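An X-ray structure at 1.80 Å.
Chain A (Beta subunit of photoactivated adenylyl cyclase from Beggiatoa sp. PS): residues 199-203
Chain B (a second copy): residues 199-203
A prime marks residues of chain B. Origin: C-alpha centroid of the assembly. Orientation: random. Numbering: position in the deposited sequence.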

ATOM      1  N   THR A 199      -7.515   0.000  -4.777  1.00 20.08           N
ATOM      2  CA  THR A 199      -7.214  -0.063  -3.350  1.00 24.12           C
ATOM      3  C   THR A 199      -5.949  -0.866  -3.068  1.00 24.39           C
ATOM      4  O   THR A 199      -5.083  -0.417  -2.310  1.00 26.03           O
ATOM      5  CB  THR A 199      -8.405  -0.654  -2.583  1.00 39.10           C
ATOM      6  OG1 THR A 199      -8.347  -2.082  -2.632  1.00 42.75           O
ATOM      7  CG2 THR A 199      -9.720  -0.209  -3.211  1.00 40.62           C
ATOM      8  N   LYS A 200      -5.806  -2.034  -3.690  1.00 18.61           N
ATOM      9  CA  LYS A 200      -4.598  -2.826  -3.498  1.00 17.74           C
ATOM     10  C   LYS A 200      -4.587  -3.954  -4.514  1.00 17.56           C
ATOM     11  O   LYS A 200      -5.611  -4.264  -5.130  1.00 20.66           O
ATOM     12  CB  LYS A 200      -4.513  -3.400  -2.075  1.00 27.74           C
ATOM     13  CG  LYS A 200      -5.680  -4.309  -1.714  1.00 23.69           C
ATOM     14  CD  LYS A 200      -5.742  -4.575  -0.200  1.00 27.87           C
ATOM     15  CE  LYS A 200      -6.215  -3.341   0.556  1.00 38.22           C
ATOM     16  NZ  LYS A 200      -6.193  -3.511   2.024  1.00 33.32           N
ATOM     17  N   PHE A 201      -3.411  -4.561  -4.670  1.00 18.93           N
ATOM     18  CA  PHE A 201      -3.229  -5.839  -5.353  1.00 19.57           C
ATOM     19  C   PHE A 201      -3.087  -6.939  -4.305  1.00 24.33           C
ATOM     20  O   PHE A 201      -2.337  -6.790  -3.335  1.00 22.32           O
ATOM     21  CB  PHE A 201      -1.983  -5.828  -6.246  1.00 16.79           C
ATOM     22  CG  PHE A 201      -1.948  -4.716  -7.246  1.00 17.55           C
ATOM     23  CD1 PHE A 201      -3.110  -4.218  -7.800  1.00 19.36           C
ATOM     24  CD2 PHE A 201      -0.736  -4.152  -7.629  1.00 15.00           C
ATOM     25  CE1 PHE A 201      -3.071  -3.181  -8.732  1.00 19.27           C
ATOM     26  CE2 PHE A 201      -0.694  -3.125  -8.545  1.00 17.22           C
ATOM     27  CZ  PHE A 201      -1.857  -2.638  -9.099  1.00 21.10           C
ATOM     28  N   ILE A 202      -3.827  -8.032  -4.485  1.00 18.38           N
ATOM     29  CA  ILE A 202      -3.751  -9.197  -3.605  1.00 20.00           C
ATOM     30  C   ILE A 202      -3.444 -10.407  -4.482  1.00 21.56           C
ATOM     31  O   ILE A 202      -4.325 -10.900  -5.198  1.00 20.52           O
ATOM     32  CB  ILE A 202      -5.052  -9.414  -2.818  1.00 29.46           C
ATOM     33  CG1 ILE A 202      -5.477  -8.124  -2.128  1.00 28.45           C
ATOM     34  CG2 ILE A 202      -4.880 -10.526  -1.796  1.00 33.97           C
ATOM     35  CD1 ILE A 202      -6.959  -8.033  -1.917  1.00 31.89           C
ATOM     36  N   GLY A 203      -2.212 -10.892  -4.432  1.00 21.45           N
ATOM     37  CA  GLY A 203      -1.849 -11.920  -5.395  1.00 23.32           C
ATOM     38  C   GLY A 203      -2.000 -11.362  -6.796  1.00 28.86           C
ATOM     39  O   GLY A 203      -1.542 -10.257  -7.106  1.00 22.52           O
TER
ATOM     40  N   THR B 199       1.498  -9.310   5.629  1.00 19.97           N
ATOM     41  CA  THR B 199       1.541  -8.892   4.234  1.00 22.22           C
ATOM     42  C   THR B 199       0.556  -7.763   3.977  1.00 28.45           C
ATOM     43  O   THR B 199       0.926  -6.704   3.459  1.00 33.20           O
ATOM     44  CB  THR B 199       1.221 -10.075   3.318  1.00 28.49           C
ATOM     45  OG1 THR B 199       2.011 -11.208   3.702  1.00 35.69           O
ATOM     46  CG2 THR B 199       1.519  -9.718   1.880  1.00 39.93           C
ATOM     47  N   LYS B 200      -0.712  -7.990   4.307  1.00 24.21           N
ATOM     48  CA  LYS B 200      -1.701  -6.933   4.199  1.00 28.33           C
ATOM     49  C   LYS B 200      -2.964  -7.325   4.948  1.00 25.79           C
ATOM     50  O   LYS B 200      -3.126  -8.460   5.408  1.00 23.62           O
ATOM     51  CB  LYS B 200      -2.034  -6.619   2.736  1.00 34.96           C
ATOM     52  CG  LYS B 200      -2.591  -7.770   1.949  1.00 34.07           C
ATOM     53  CD  LYS B 200      -2.418  -7.500   0.467  1.00 33.22           C
ATOM     54  CE  LYS B 200      -0.946  -7.373   0.114  1.00 36.22           C
ATOM     55  NZ  LYS B 200      -0.755  -6.941  -1.289  1.00 33.95           N
ATOM     56  N   PHE B 201      -3.844  -6.341   5.069  1.00 20.22           N
ATOM     57  CA  PHE B 201      -5.199  -6.513   5.562  1.00 19.76           C
ATOM     58  C   PHE B 201      -6.130  -6.504   4.359  1.00 26.49           C
ATOM     59  O   PHE B 201      -6.042  -5.607   3.512  1.00 28.93           O
ATOM     60  CB  PHE B 201      -5.578  -5.384   6.523  1.00 17.68           C
ATOM     61  CG  PHE B 201      -4.674  -5.251   7.709  1.00 21.12           C
ATOM     62  CD1 PHE B 201      -4.220  -6.367   8.396  1.00 21.62           C
ATOM     63  CD2 PHE B 201      -4.295  -3.994   8.163  1.00 25.85           C
ATOM     64  CE1 PHE B 201      -3.400  -6.238   9.504  1.00 23.35           C
ATOM     65  CE2 PHE B 201      -3.484  -3.854   9.271  1.00 23.08           C
ATOM     66  CZ  PHE B 201      -3.024  -4.975   9.938  1.00 30.85           C
ATOM     67  N   ILE B 202      -7.010  -7.497   4.275  1.00 19.09           N
ATOM     68  CA  ILE B 202      -8.020  -7.552   3.235  1.00 21.36           C
ATOM     69  C   ILE B 202      -9.362  -7.667   3.939  1.00 23.96           C
ATOM     70  O   ILE B 202      -9.718  -8.748   4.420  1.00 23.23           O
ATOM     71  CB  ILE B 202      -7.807  -8.729   2.284  1.00 30.36           C
ATOM     72  CG1 ILE B 202      -6.343  -8.778   1.847  1.00 40.07           C
ATOM     73  CG2 ILE B 202      -8.758  -8.613   1.100  1.00 26.92           C
ATOM     74  CD1 ILE B 202      -5.801 -10.173   1.706  1.00 41.67           C
ATOM     75  N   GLY B 203     -10.097  -6.568   4.009  1.00 23.03           N
ATOM     76  CA  GLY B 203     -11.277  -6.568   4.855  1.00 25.38           C
ATOM     77  C   GLY B 203     -10.860  -6.888   6.278  1.00 25.05           C
ATOM     78  O   GLY B 203      -9.911  -6.311   6.811  1.00 25.45           O
TER
HETATM   79  O   HOH W   1      -0.466 -10.303  -1.891  1.00 16.82           O

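Two lysines reach across this contact, and each ends on a backbone carbonyl of the other chain. Lys200 NZ donates a hydrogen bond to Phe201′ O at 2.6 Å, and Lys200′ NZ returns it to Phe201 O, also at 2.6 Å; Lys200′ NZ is also bonded elsewhere in the structure. The exchange is reciprocal, and both bonds are short, which suits a charged ammonium group meeting a carbonyl oxygen inside a largely buried contact.

The strands themselves do not pair. Their axes come no closer than 9.2 Å and their N-to-C directions differ by 120°, so backbone-to-backbone hydrogen bonding is out of range and side chains must span the gap. Lysine has the length for this. Both copies point CA-to-CB toward the other stretch and adopt the same sequence of wells, p, t, p, t. The chain is therefore bent rather than fully extended, and the two aliphatic portions pass near each other, with Lys200 CD 4.5 Å from Lys200′ CD. The long methylene run serves as apolar filling while the amine alone meets the polar partner.

Phe201 and Phe201′ contribute differently. Their CA-to-CB bonds point away from the other stretch, as alternation along a strand would lead one to expect beside an inward-pointing lysine, and their side chains stay out of contact with it. What they offer the partner is the main-chain oxygen, an acceptor that does not depend on the side chain.

Next along each strand, isoleucine supplies the apolar contact. Ile202 CD1 packs 3.6 Å from Ile202′ CG2, and across the two stretches the nearest CA atoms are Ile202 CA and Ile202′ CA, 8.2 Å apart. The match is not perfectly symmetric: CA-to-CB points toward the partner in Ile202 but sideways in Ile202′, although their chi2 angles are similar, 152° and 143°. Ile202 CG1 also lies 4.1 Å from Lys200′ CD, so the isoleucine and the lysine methylenes form one continuous apolar patch. The CD1 tip of Ile202 meets the CG2 branch of Ile202′, so both the reach and the beta branch of isoleucine are used.

A water extends the polar network on one side, its oxygen accepting from Gly203 N at 3.1 Å and, weakly, from Lys200′ NZ at 3.4 Å. Gly203 and Gly203′ have positive phi, 60° and 58°, a conformation that by itself favours glycine as each strand gives way to loop.

In all, 247 Å² is buried, both sides summed. The rule to read is economical: lysine to bridge and cover, a carbonyl to receive it, isoleucine to pack.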